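Local coordinates for RagA protein (Porphyromonas gingivalis, PDB 6SLN) that is a TonB-dependent receptor of the outer membrane that probably imports nutrients, most likely peptides, in concert with a partner protein, at residues A[569-574]-A[589-594]; A[159-164]-A[203-208]; A[315-320]-A[328-333]. One frame throughout, in Å; residues are numbered along the deposited sequence.

Interaction 1: A[569-574]-A[589-594]; sequences YLSFFS and SVRNDQ. With LMT (dodecyl-beta-D-maltoside), chain Q.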
loop_
_atom_site.group_PDB
_atom_site.type_symbol
_atom_site.label_atom_id
_atom_site.label_comp_id
_atom_site.label_asym_id
_atom_site.label_seq_id
_atom_site.Cartn_x
_atom_site.Cartn_y
_atom_site.Cartn_z
ATOM N N TYR A 569 -0.760 -23.071 -16.223
ATOM C CA TYR A 569 -0.734 -24.002 -17.335
ATOM C C TYR A 569 -0.442 -25.383 -16.778
ATOM O O TYR A 569 0.300 -25.525 -15.798
ATOM C CB TYR A 569 0.341 -23.642 -18.365
ATOM C CG TYR A 569 0.030 -22.468 -19.259
ATOM C CD1 TYR A 569 -0.737 -22.629 -20.409
ATOM C CD2 TYR A 569 0.540 -21.200 -18.976
ATOM C CE1 TYR A 569 -1.001 -21.551 -21.242
ATOM C CE2 TYR A 569 0.272 -20.113 -19.798
ATOM C CZ TYR A 569 -0.499 -20.295 -20.928
ATOM O OH TYR A 569 -0.766 -19.222 -21.754
ATOM N N LEU A 570 -1.035 -26.400 -17.407
ATOM C CA LEU A 570 -0.744 -27.799 -17.114
ATOM C C LEU A 570 -0.435 -28.505 -18.419
ATOM O O LEU A 570 -1.176 -28.354 -19.397
ATOM C CB LEU A 570 -1.907 -28.506 -16.410
ATOM C CG LEU A 570 -1.596 -29.968 -16.047
ATOM C CD1 LEU A 570 -0.459 -30.089 -14.999
ATOM C CD2 LEU A 570 -2.853 -30.668 -15.575
ATOM N N SER A 571 0.637 -29.295 -18.427
ATOM C CA SER A 571 1.166 -29.847 -19.661
ATOM C C SER A 571 1.556 -31.303 -19.479
ATOM O O SER A 571 2.106 -31.684 -18.441
ATOM C CB SER A 571 2.379 -29.042 -20.120
ATOM O OG SER A 571 1.982 -28.001 -20.982
ATOM N N PHE A 572 1.267 -32.116 -20.493
ATOM C CA PHE A 572 1.787 -33.472 -20.580
ATOM C C PHE A 572 2.340 -33.641 -21.975
ATOM O O PHE A 572 1.660 -33.305 -22.952
ATOM C CB PHE A 572 0.711 -34.512 -20.291
ATOM C CG PHE A 572 0.070 -34.355 -18.937
ATOM C CD1 PHE A 572 0.726 -34.770 -17.797
ATOM C CD2 PHE A 572 -1.189 -33.791 -18.810
ATOM C CE1 PHE A 572 0.142 -34.626 -16.549
ATOM C CE2 PHE A 572 -1.777 -33.642 -17.571
ATOM C CZ PHE A 572 -1.104 -34.058 -16.433
ATOM N N PHE A 573 3.585 -34.100 -22.081
ATOM C CA PHE A 573 4.222 -34.093 -23.388
ATOM C C PHE A 573 5.108 -35.314 -23.572
ATOM O O PHE A 573 5.502 -35.987 -22.617
ATOM C CB PHE A 573 5.027 -32.815 -23.626
ATOM C CG PHE A 573 6.121 -32.549 -22.615
ATOM C CD1 PHE A 573 5.848 -31.876 -21.429
ATOM C CD2 PHE A 573 7.449 -32.901 -22.888
ATOM C CE1 PHE A 573 6.872 -31.591 -20.517
ATOM C CE2 PHE A 573 8.488 -32.618 -21.972
ATOM C CZ PHE A 573 8.198 -31.965 -20.795
ATOM N N SER A 574 5.414 -35.584 -24.833
ATOM C CA SER A 574 6.236 -36.714 -25.208
ATOM C C SER A 574 7.097 -36.339 -26.406
ATOM O O SER A 574 6.729 -35.496 -27.235
ATOM C CB SER A 574 5.374 -37.924 -25.565
ATOM O OG SER A 574 4.573 -37.588 -26.677
ATOM N N SER A 589 6.518 -36.109 -31.828
ATOM C CA SER A 589 6.127 -35.490 -30.574
ATOM C C SER A 589 4.607 -35.402 -30.512
ATOM O O SER A 589 3.961 -35.098 -31.518
ATOM C CB SER A 589 6.750 -34.098 -30.441
ATOM O OG SER A 589 5.918 -33.089 -31.001
ATOM N N VAL A 590 4.036 -35.708 -29.346
ATOM C CA VAL A 590 2.648 -35.372 -29.048
ATOM C C VAL A 590 2.608 -34.804 -27.636
ATOM O O VAL A 590 3.405 -35.179 -26.772
ATOM C CB VAL A 590 1.678 -36.572 -29.206
ATOM C CG1 VAL A 590 1.985 -37.653 -28.216
ATOM C CG2 VAL A 590 0.227 -36.115 -29.060
ATOM N N ARG A 591 1.687 -33.872 -27.412
ATOM C CA ARG A 591 1.613 -33.176 -26.138
ATOM C C ARG A 591 0.196 -32.655 -25.962
ATOM O O ARG A 591 -0.551 -32.496 -26.932
ATOM C CB ARG A 591 2.607 -32.021 -26.084
ATOM C CG ARG A 591 2.180 -30.905 -27.023
ATOM C CD ARG A 591 2.650 -29.551 -26.561
ATOM N NE ARG A 591 3.961 -29.666 -25.957
ATOM C CZ ARG A 591 4.266 -29.141 -24.790
ATOM N NH1 ARG A 591 3.345 -28.454 -24.136
ATOM N NH2 ARG A 591 5.485 -29.296 -24.294
ATOM N N ASN A 592 -0.166 -32.384 -24.709
ATOM C CA ASN A 592 -1.458 -31.797 -24.406
ATOM C C ASN A 592 -1.253 -30.652 -23.435
ATOM O O ASN A 592 -0.469 -30.767 -22.488
ATOM C CB ASN A 592 -2.418 -32.820 -23.809
ATOM C CG ASN A 592 -3.688 -32.185 -23.287
ATOM O OD1 ASN A 592 -3.744 -31.748 -22.145
ATOM N ND2 ASN A 592 -4.707 -32.119 -24.126
ATOM N N ASP A 593 -1.975 -29.558 -23.671
ATOM C CA ASP A 593 -1.832 -28.316 -22.919
ATOM C C ASP A 593 -3.203 -27.825 -22.483
ATOM O O ASP A 593 -4.143 -27.797 -23.286
ATOM C CB ASP A 593 -1.153 -27.223 -23.756
ATOM C CG ASP A 593 0.295 -27.518 -24.032
ATOM O OD1 ASP A 593 0.981 -27.930 -23.080
ATOM O OD2 ASP A 593 0.748 -27.342 -25.186
ATOM N N GLN A 594 -3.309 -27.422 -21.221
ATOM C CA GLN A 594 -4.496 -26.759 -20.709
ATOM C C GLN A 594 -4.081 -25.439 -20.065
ATOM O O GLN A 594 -2.981 -25.320 -19.518
ATOM C CB GLN A 594 -5.242 -27.667 -19.704
ATOM C CG GLN A 594 -5.196 -29.161 -20.039
ATOM C CD GLN A 594 -5.641 -30.055 -18.869
ATOM O OE1 GLN A 594 -6.719 -29.858 -18.289
ATOM N NE2 GLN A 594 -4.814 -31.043 -18.528
HETATM C C1B LMT Q . -10.815 -30.496 -15.272
HETATM C C2B LMT Q . -11.094 -29.011 -15.475
HETATM C C3B LMT Q . -11.548 -28.376 -14.160
HETATM C C4B LMT Q . -12.747 -29.131 -13.545
HETATM C C5B LMT Q . -12.406 -30.627 -13.452
HETATM C C6B LMT Q . -13.671 -31.401 -13.039
HETATM O O1B LMT Q . -9.644 -30.586 -14.553
HETATM O O2B LMT Q . -9.905 -28.452 -15.882
HETATM O O3B LMT Q . -11.813 -27.043 -14.326
HETATM O "O4'" LMT Q . -13.013 -28.651 -12.275
HETATM O O5B LMT Q . -11.878 -31.173 -14.651
HETATM O O6B LMT Q . -13.885 -31.350 -11.664
HETATM C "C1'" LMT Q . -6.246 -32.936 -14.319
HETATM C "C2'" LMT Q . -6.830 -32.775 -15.736
HETATM C "C3'" LMT Q . -7.809 -31.569 -15.784
HETATM C "C4'" LMT Q . -8.877 -31.749 -14.695
HETATM C "C5'" LMT Q . -8.072 -31.838 -13.400
HETATM C "C6'" LMT Q . -8.944 -31.730 -12.185
HETATM O "O1'" LMT Q . -5.583 -34.124 -14.270
HETATM O "O2'" LMT Q . -5.792 -32.585 -16.617
HETATM O "O3'" LMT Q . -8.383 -31.471 -17.009
HETATM O "O5'" LMT Q . -7.306 -33.014 -13.371
HETATM O "O6'" LMT Q . -8.098 -31.550 -11.146
HETATM C C1 LMT Q . -4.613 -34.254 -13.257
HETATM C C2 LMT Q . -3.580 -35.157 -13.871
HETATM C C3 LMT Q . -3.121 -36.312 -13.039
HETATM C C4 LMT Q . -1.650 -36.119 -12.791
HETATM C C5 LMT Q . -0.934 -37.422 -12.754
HETATM C C6 LMT Q . 0.327 -37.373 -13.547
HETATM C C7 LMT Q . 1.350 -38.272 -12.912
HETATM C C8 LMT Q . 2.601 -38.253 -13.736
HETATM C C9 LMT Q . 3.833 -38.764 -13.041
HETATM C C10 LMT Q . 3.435 -39.939 -12.178
HETATM O O HOH W 1 -2.483 -31.092 -20.042
#
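The guanidinium of Arg591 has Phe573 CB over one face, its NH2 standing 3.6 Å from that carbon. At its edge, in plane, lies the carboxylate of Asp593 in the same strand, whose OD1 forms a salt bridge with Arg591 NH1 at 2.6 Å. The Phe573 ring is turned only 9° from the guanidinium plane, but the two side chains cross, and NH2 comes to the ring at a slant. On the opposite surface, the Phe572 ring takes Gln594 NE2 at its edge, 4.1 Å from CE2, while alkyl carbon C2 of a dodecyl maltoside approaches CZ obliquely.

Both strands belong to an antiparallel hairpin of the transmembrane barrel. The face carrying Phe573, Arg591 and Asp593 looks inward, where Arg591 NE reaches Ser193 O; that carrying Leu570, Phe572 and Gln594 meets detergent, phospholipid (at Leu570) and, through Leu570 and Gln594, the chain of another protein. Gln594 holds one sugar ring of the maltoside with both amide atoms: NE2 donates to O2' and OE1 accepts from O3', each at 2.6 Å. Val590 O accepts from Ser574 OG at 2.7 Å and, through a bent bond, from Ser574 N; chi1 62° sets that hydroxyl between backbone N and carbonyl carbon.

Interaction 2: A[159-164]-A[203-208]; sequences LYIVDG and VVFIQT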
loop_
_atom_site.group_PDB
_atom_site.type_symbol
_atom_site.label_atom_id
_atom_site.label_comp_id
_atom_site.label_asym_id
_atom_site.label_seq_id
_atom_site.Cartn_x
_atom_site.Cartn_y
_atom_site.Cartn_z
ATOM N N LEU A 159 8.597 -17.732 -26.494
ATOM C CA LEU A 159 8.767 -18.121 -25.105
ATOM C C LEU A 159 10.242 -18.010 -24.738
ATOM O O LEU A 159 11.118 -18.408 -25.514
ATOM C CB LEU A 159 8.261 -19.550 -24.911
ATOM C CG LEU A 159 7.845 -20.070 -23.538
ATOM C CD1 LEU A 159 6.734 -19.216 -22.935
ATOM C CD2 LEU A 159 7.417 -21.525 -23.702
ATOM N N TYR A 160 10.525 -17.438 -23.570
ATOM C CA TYR A 160 11.897 -17.211 -23.125
ATOM C C TYR A 160 12.216 -18.128 -21.954
ATOM O O TYR A 160 11.475 -18.163 -20.963
ATOM C CB TYR A 160 12.136 -15.761 -22.707
ATOM C CG TYR A 160 12.088 -14.759 -23.816
ATOM C CD1 TYR A 160 13.148 -14.613 -24.697
ATOM C CD2 TYR A 160 10.988 -13.940 -23.971
ATOM C CE1 TYR A 160 13.107 -13.677 -25.722
ATOM C CE2 TYR A 160 10.932 -12.998 -24.981
ATOM C CZ TYR A 160 11.992 -12.868 -25.853
ATOM O OH TYR A 160 11.915 -11.937 -26.861
ATOM N N ILE A 161 13.341 -18.832 -22.055
ATOM C CA ILE A 161 13.656 -19.948 -21.176
ATOM C C ILE A 161 15.122 -19.865 -20.757
ATOM O O ILE A 161 16.019 -19.953 -21.604
ATOM C CB ILE A 161 13.346 -21.286 -21.871
ATOM C CG1 ILE A 161 11.870 -21.289 -22.267
ATOM C CG2 ILE A 161 13.645 -22.455 -20.967
ATOM C CD1 ILE A 161 11.406 -22.519 -22.941
ATOM N N VAL A 162 15.364 -19.695 -19.453
ATOM C CA VAL A 162 16.707 -19.648 -18.870
ATOM C C VAL A 162 16.937 -20.940 -18.099
ATOM O O VAL A 162 16.261 -21.205 -17.097
ATOM C CB VAL A 162 16.894 -18.434 -17.944
ATOM C CG1 VAL A 162 18.344 -18.304 -17.523
ATOM C CG2 VAL A 162 16.404 -17.156 -18.609
ATOM N N ASP A 163 17.872 -21.754 -18.581
ATOM C CA ASP A 163 18.261 -23.001 -17.920
ATOM C C ASP A 163 17.062 -23.855 -17.532
ATOM O O ASP A 163 17.124 -24.641 -16.590
ATOM C CB ASP A 163 19.128 -22.723 -16.702
ATOM C CG ASP A 163 20.543 -22.359 -17.080
ATOM O OD1 ASP A 163 21.164 -23.073 -17.903
ATOM O OD2 ASP A 163 21.034 -21.346 -16.551
ATOM N N GLY A 164 15.959 -23.701 -18.250
ATOM C CA GLY A 164 14.804 -24.547 -18.081
ATOM C C GLY A 164 13.597 -23.865 -17.494
ATOM O O GLY A 164 12.551 -24.516 -17.373
ATOM N N VAL A 203 11.155 -20.484 -29.547
ATOM C CA VAL A 203 11.646 -20.606 -28.185
ATOM C C VAL A 203 13.068 -20.072 -28.138
ATOM O O VAL A 203 13.911 -20.468 -28.948
ATOM C CB VAL A 203 11.574 -22.062 -27.683
ATOM C CG1 VAL A 203 12.378 -22.209 -26.410
ATOM C CG2 VAL A 203 10.122 -22.464 -27.447
ATOM N N VAL A 204 13.323 -19.154 -27.217
ATOM C CA VAL A 204 14.651 -18.596 -26.997
ATOM C C VAL A 204 15.173 -19.231 -25.722
ATOM O O VAL A 204 14.691 -18.931 -24.624
ATOM C CB VAL A 204 14.629 -17.062 -26.886
ATOM C CG1 VAL A 204 16.036 -16.495 -26.965
ATOM C CG2 VAL A 204 13.739 -16.453 -27.965
ATOM N N PHE A 205 16.138 -20.126 -25.861
ATOM C CA PHE A 205 16.721 -20.819 -24.724
ATOM C C PHE A 205 18.063 -20.184 -24.376
ATOM O O PHE A 205 18.996 -20.207 -25.188
ATOM C CB PHE A 205 16.893 -22.302 -25.034
ATOM C CG PHE A 205 17.092 -23.147 -23.821
ATOM C CD1 PHE A 205 18.354 -23.308 -23.273
ATOM C CD2 PHE A 205 16.019 -23.778 -23.220
ATOM C CE1 PHE A 205 18.540 -24.088 -22.155
ATOM C CE2 PHE A 205 16.203 -24.563 -22.106
ATOM C CZ PHE A 205 17.464 -24.718 -21.571
ATOM N N ILE A 206 18.154 -19.620 -23.178
ATOM C CA ILE A 206 19.396 -19.056 -22.659
ATOM C C ILE A 206 19.990 -20.053 -21.672
ATOM O O ILE A 206 19.331 -20.440 -20.702
ATOM C CB ILE A 206 19.162 -17.694 -21.984
ATOM C CG1 ILE A 206 18.553 -16.700 -22.978
ATOM C CG2 ILE A 206 20.463 -17.161 -21.399
ATOM C CD1 ILE A 206 18.156 -15.374 -22.358
ATOM N N GLN A 207 21.227 -20.480 -21.903
ATOM C CA GLN A 207 21.893 -21.389 -20.980
ATOM C C GLN A 207 23.070 -20.684 -20.328
ATOM O O GLN A 207 24.013 -20.275 -21.016
ATOM C CB GLN A 207 22.362 -22.663 -21.674
ATOM C CG GLN A 207 22.797 -23.692 -20.666
ATOM C CD GLN A 207 23.315 -24.945 -21.311
ATOM O OE1 GLN A 207 23.326 -25.063 -22.539
ATOM N NE2 GLN A 207 23.752 -25.896 -20.488
ATOM N N THR A 208 23.026 -20.585 -19.005
ATOM C CA THR A 208 24.065 -19.932 -18.232
ATOM C C THR A 208 25.277 -20.856 -18.057
ATOM O O THR A 208 25.250 -22.039 -18.397
ATOM C CB THR A 208 23.508 -19.479 -16.877
ATOM O OG1 THR A 208 23.186 -20.622 -16.071
ATOM C CG2 THR A 208 22.243 -18.627 -17.057
#
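Ile161 meets its parallel neighbour strand, at Val203 and Phe205, through CB, CG2 and CD1. Its CB lies about equally far from Val204 O and from Phe205 CD2. At the branch, CG2 meets CE2 of the Phe205 ring at 3.5 Å. The other arm leaves anti to the carbonyl carbon (chi1 -58°) and runs extended through CG1, which only carries the tip, CD1, to Val203 CG1 at 3.6 Å. One isoleucine thus bridges two successive partners on the same face of the sheet. The Phe205 ring that receives CG2 also lies under Ile161 O, which stands over one face, displaced toward the rim; Phe205 CZ comes to 3.8 Å from Gly164 N.

The register is that of a regular parallel pair. Leu159 O accepts from Val204 N, Ile161 N donates to Val204 O, and Ile161 O takes Ile206 N at 2.7 Å. On the other face Tyr160 and Val204 lie side by side, Tyr160 CD1 3.6 Å from Val204 CB.

At Asp163 the chain leaves the strand with left-handed backbone angles (phi 49°, psi 26°). Its N still donates to Ile206 O at 2.9 Å, while its carboxylate turns back to receive Thr208 N on OD2 at 3.3 Å, on the syn side but well out of the carboxylate plane. OD1 has a salt bridge to Lys210, so the aspartate ties the strand's exit to the end of its neighbour.

The pair lies in the mixed sheet of the plug. Strand 180-186 flanks 203-208 and strand 165-166 flanks 159-162, both antiparallel; helix 169-173 packs on Tyr160 through Leu169 and on Val162 through Val172, and Met183 adjoins Val204 and Ile206.

Interaction 3: A[315-320]-A[328-333]; sequences DISFSG and YASIGY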
loop_
_atom_site.group_PDB
_atom_site.type_symbol
_atom_site.label_atom_id
_atom_site.label_comp_id
_atom_site.label_asym_id
_atom_site.label_seq_id
_atom_site.Cartn_x
_atom_site.Cartn_y
_atom_site.Cartn_z
ATOM N N ASP A 315 32.058 -6.546 -12.623
ATOM C CA ASP A 315 31.930 -7.976 -12.857
ATOM C C ASP A 315 33.024 -8.802 -12.201
ATOM O O ASP A 315 34.207 -8.492 -12.375
ATOM C CB ASP A 315 32.002 -8.212 -14.353
ATOM C CG ASP A 315 31.010 -9.161 -14.804
ATOM O OD1 ASP A 315 30.453 -9.826 -13.920
ATOM O OD2 ASP A 315 30.782 -9.228 -16.022
ATOM N N ILE A 316 32.674 -9.869 -11.486
ATOM C CA ILE A 316 33.708 -10.818 -11.070
ATOM C C ILE A 316 33.085 -12.208 -11.039
ATOM O O ILE A 316 31.952 -12.377 -10.581
ATOM C CB ILE A 316 34.397 -10.422 -9.730
ATOM C CG1 ILE A 316 35.633 -11.278 -9.472
ATOM C CG2 ILE A 316 33.480 -10.494 -8.530
ATOM C CD1 ILE A 316 36.801 -10.475 -8.971
ATOM N N SER A 317 33.811 -13.187 -11.593
ATOM C CA SER A 317 33.353 -14.558 -11.760
ATOM C C SER A 317 34.280 -15.512 -11.032
ATOM O O SER A 317 35.499 -15.305 -10.991
ATOM C CB SER A 317 33.311 -14.993 -13.238
ATOM O OG SER A 317 32.531 -14.125 -14.029
ATOM N N PHE A 318 33.693 -16.578 -10.502
ATOM C CA PHE A 318 34.440 -17.695 -9.953
ATOM C C PHE A 318 33.860 -18.964 -10.556
ATOM O O PHE A 318 32.634 -19.098 -10.663
ATOM C CB PHE A 318 34.370 -17.690 -8.427
ATOM C CG PHE A 318 34.835 -16.397 -7.822
ATOM C CD1 PHE A 318 36.186 -16.157 -7.631
ATOM C CD2 PHE A 318 33.935 -15.394 -7.506
ATOM C CE1 PHE A 318 36.625 -14.960 -7.105
ATOM C CE2 PHE A 318 34.370 -14.191 -6.974
ATOM C CZ PHE A 318 35.715 -13.975 -6.778
ATOM N N SER A 319 34.736 -19.865 -10.998
ATOM C CA SER A 319 34.281 -21.043 -11.720
ATOM C C SER A 319 35.362 -22.113 -11.683
ATOM O O SER A 319 36.559 -21.813 -11.649
ATOM C CB SER A 319 33.922 -20.714 -13.173
ATOM O OG SER A 319 34.985 -21.069 -14.038
ATOM N N GLY A 320 34.920 -23.357 -11.711
ATOM C CA GLY A 320 35.805 -24.499 -11.664
ATOM C C GLY A 320 35.083 -25.692 -11.073
ATOM O O GLY A 320 33.859 -25.699 -10.976
ATOM N N TYR A 328 29.598 -22.141 -10.496
ATOM C CA TYR A 328 29.878 -20.885 -11.189
ATOM C C TYR A 328 29.238 -19.765 -10.374
ATOM O O TYR A 328 28.006 -19.705 -10.249
ATOM C CB TYR A 328 29.355 -20.911 -12.628
ATOM C CG TYR A 328 29.406 -19.568 -13.351
ATOM C CD1 TYR A 328 30.488 -19.223 -14.147
ATOM C CD2 TYR A 328 28.358 -18.654 -13.235
ATOM C CE1 TYR A 328 30.524 -18.003 -14.800
ATOM C CE2 TYR A 328 28.383 -17.443 -13.873
ATOM C CZ TYR A 328 29.465 -17.113 -14.657
ATOM O OH TYR A 328 29.480 -15.884 -15.295
ATOM N N ALA A 329 30.065 -18.887 -9.811
ATOM C CA ALA A 329 29.586 -17.745 -9.048
ATOM C C ALA A 329 29.820 -16.464 -9.830
ATOM O O ALA A 329 30.678 -16.397 -10.714
ATOM C CB ALA A 329 30.274 -17.652 -7.675
ATOM N N SER A 330 29.043 -15.441 -9.483
ATOM C CA SER A 330 29.135 -14.149 -10.140
ATOM C C SER A 330 28.507 -13.082 -9.253
ATOM O O SER A 330 27.448 -13.307 -8.652
ATOM C CB SER A 330 28.427 -14.181 -11.496
ATOM O OG SER A 330 29.067 -13.288 -12.379
ATOM N N ILE A 331 29.167 -11.923 -9.170
ATOM C CA ILE A 331 28.533 -10.697 -8.696
ATOM C C ILE A 331 28.900 -9.583 -9.666
ATOM O O ILE A 331 30.016 -9.555 -10.195
ATOM C CB ILE A 331 28.923 -10.325 -7.247
ATOM C CG1 ILE A 331 30.424 -10.113 -7.108
ATOM C CG2 ILE A 331 28.470 -11.397 -6.278
ATOM C CD1 ILE A 331 30.874 -9.993 -5.668
ATOM N N GLY A 332 27.952 -8.680 -9.914
ATOM C CA GLY A 332 28.158 -7.647 -10.911
ATOM C C GLY A 332 27.322 -6.410 -10.659
ATOM O O GLY A 332 26.385 -6.398 -9.857
ATOM N N TYR A 333 27.687 -5.355 -11.375
ATOM C CA TYR A 333 27.023 -4.069 -11.287
ATOM C C TYR A 333 26.791 -3.567 -12.703
ATOM O O TYR A 333 27.562 -3.873 -13.618
ATOM C CB TYR A 333 27.871 -3.080 -10.463
ATOM C CG TYR A 333 27.550 -1.613 -10.634
ATOM C CD1 TYR A 333 26.523 -1.017 -9.907
ATOM C CD2 TYR A 333 28.298 -0.815 -11.503
ATOM C CE1 TYR A 333 26.230 0.341 -10.053
ATOM C CE2 TYR A 333 28.020 0.538 -11.656
ATOM C CZ TYR A 333 26.983 1.119 -10.925
ATOM O OH TYR A 333 26.697 2.473 -11.066
#
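Phe318 O receives Ala329 N at 2.7 Å, with the donor tilted 17° from the carbonyl plane, and the CA of Tyr328 adds a CA-H...O contact at 3.3 Å to the same oxygen. The return bond of this hydrogen-bonded pair is built differently: Phe318 N reaches Ala329 O at 3.0 Å from well above the carbonyl plane, 45° out of it. Two residues along, Ile316 and Ile331 exchange a second reciprocal pair of backbone bonds. Strands 309-322 and 325-337 form a tight antiparallel hairpin in the wall of the barrel, and these bonds are its ladder.

On one face the contact is wholly apolar. Ile316 and Ile331 run side by side, pointing the same way, with CG2 of the first 3.4 Å from CG1 of the second. Ile331 CG1 is set between the backbone N and the carbonyl carbon (chi1 60°), which turns it toward Ile316 CG2. Next to them Phe318 and Ala329 touch CB to CB at 4.2 Å, and the methyl of Ala329 lies at the edge of the phenyl ring. Detergent touches Ala329 and Ile331, and Ile359 of the second subunit packs on Phe318.

The other face is polar. Tyr328 lays CD1 against Ser319 CB at 3.9 Å, and its hydroxyl passes near Ser317 OG. Tyr328 OH and Ser330 OG both hydrogen-bond to Asp179 OD1. Asp315 is held by Asn176 through OD1 and by Asn222 through OD2.

Such a division, apolar outward, toward detergent and the second subunit, and polar inward, toward the plug, fits a hairpin of the barrel wall set between the membrane side and the plug.

In the fold
Interactions 1 and 3 are pieces of two separate antiparallel hairpins in the barrel wall, with centres about 37 Å apart; interaction 2 is a parallel pair in the plug that the barrel encloses. No strand is shared among the three, and interaction 2 touches neither of the others. All are largely buried, but differently. The hairpins are two-faced, meeting lipid, detergent or another chain outside and polar and some apolar groups inside, among them plug residues, whereas 159-164 with 203-208 is apolar on both faces, with its charged group at the strand end. A salt bridge marks the inner face of interaction 1; hydroxyls and an aspartate mark that of interaction 3.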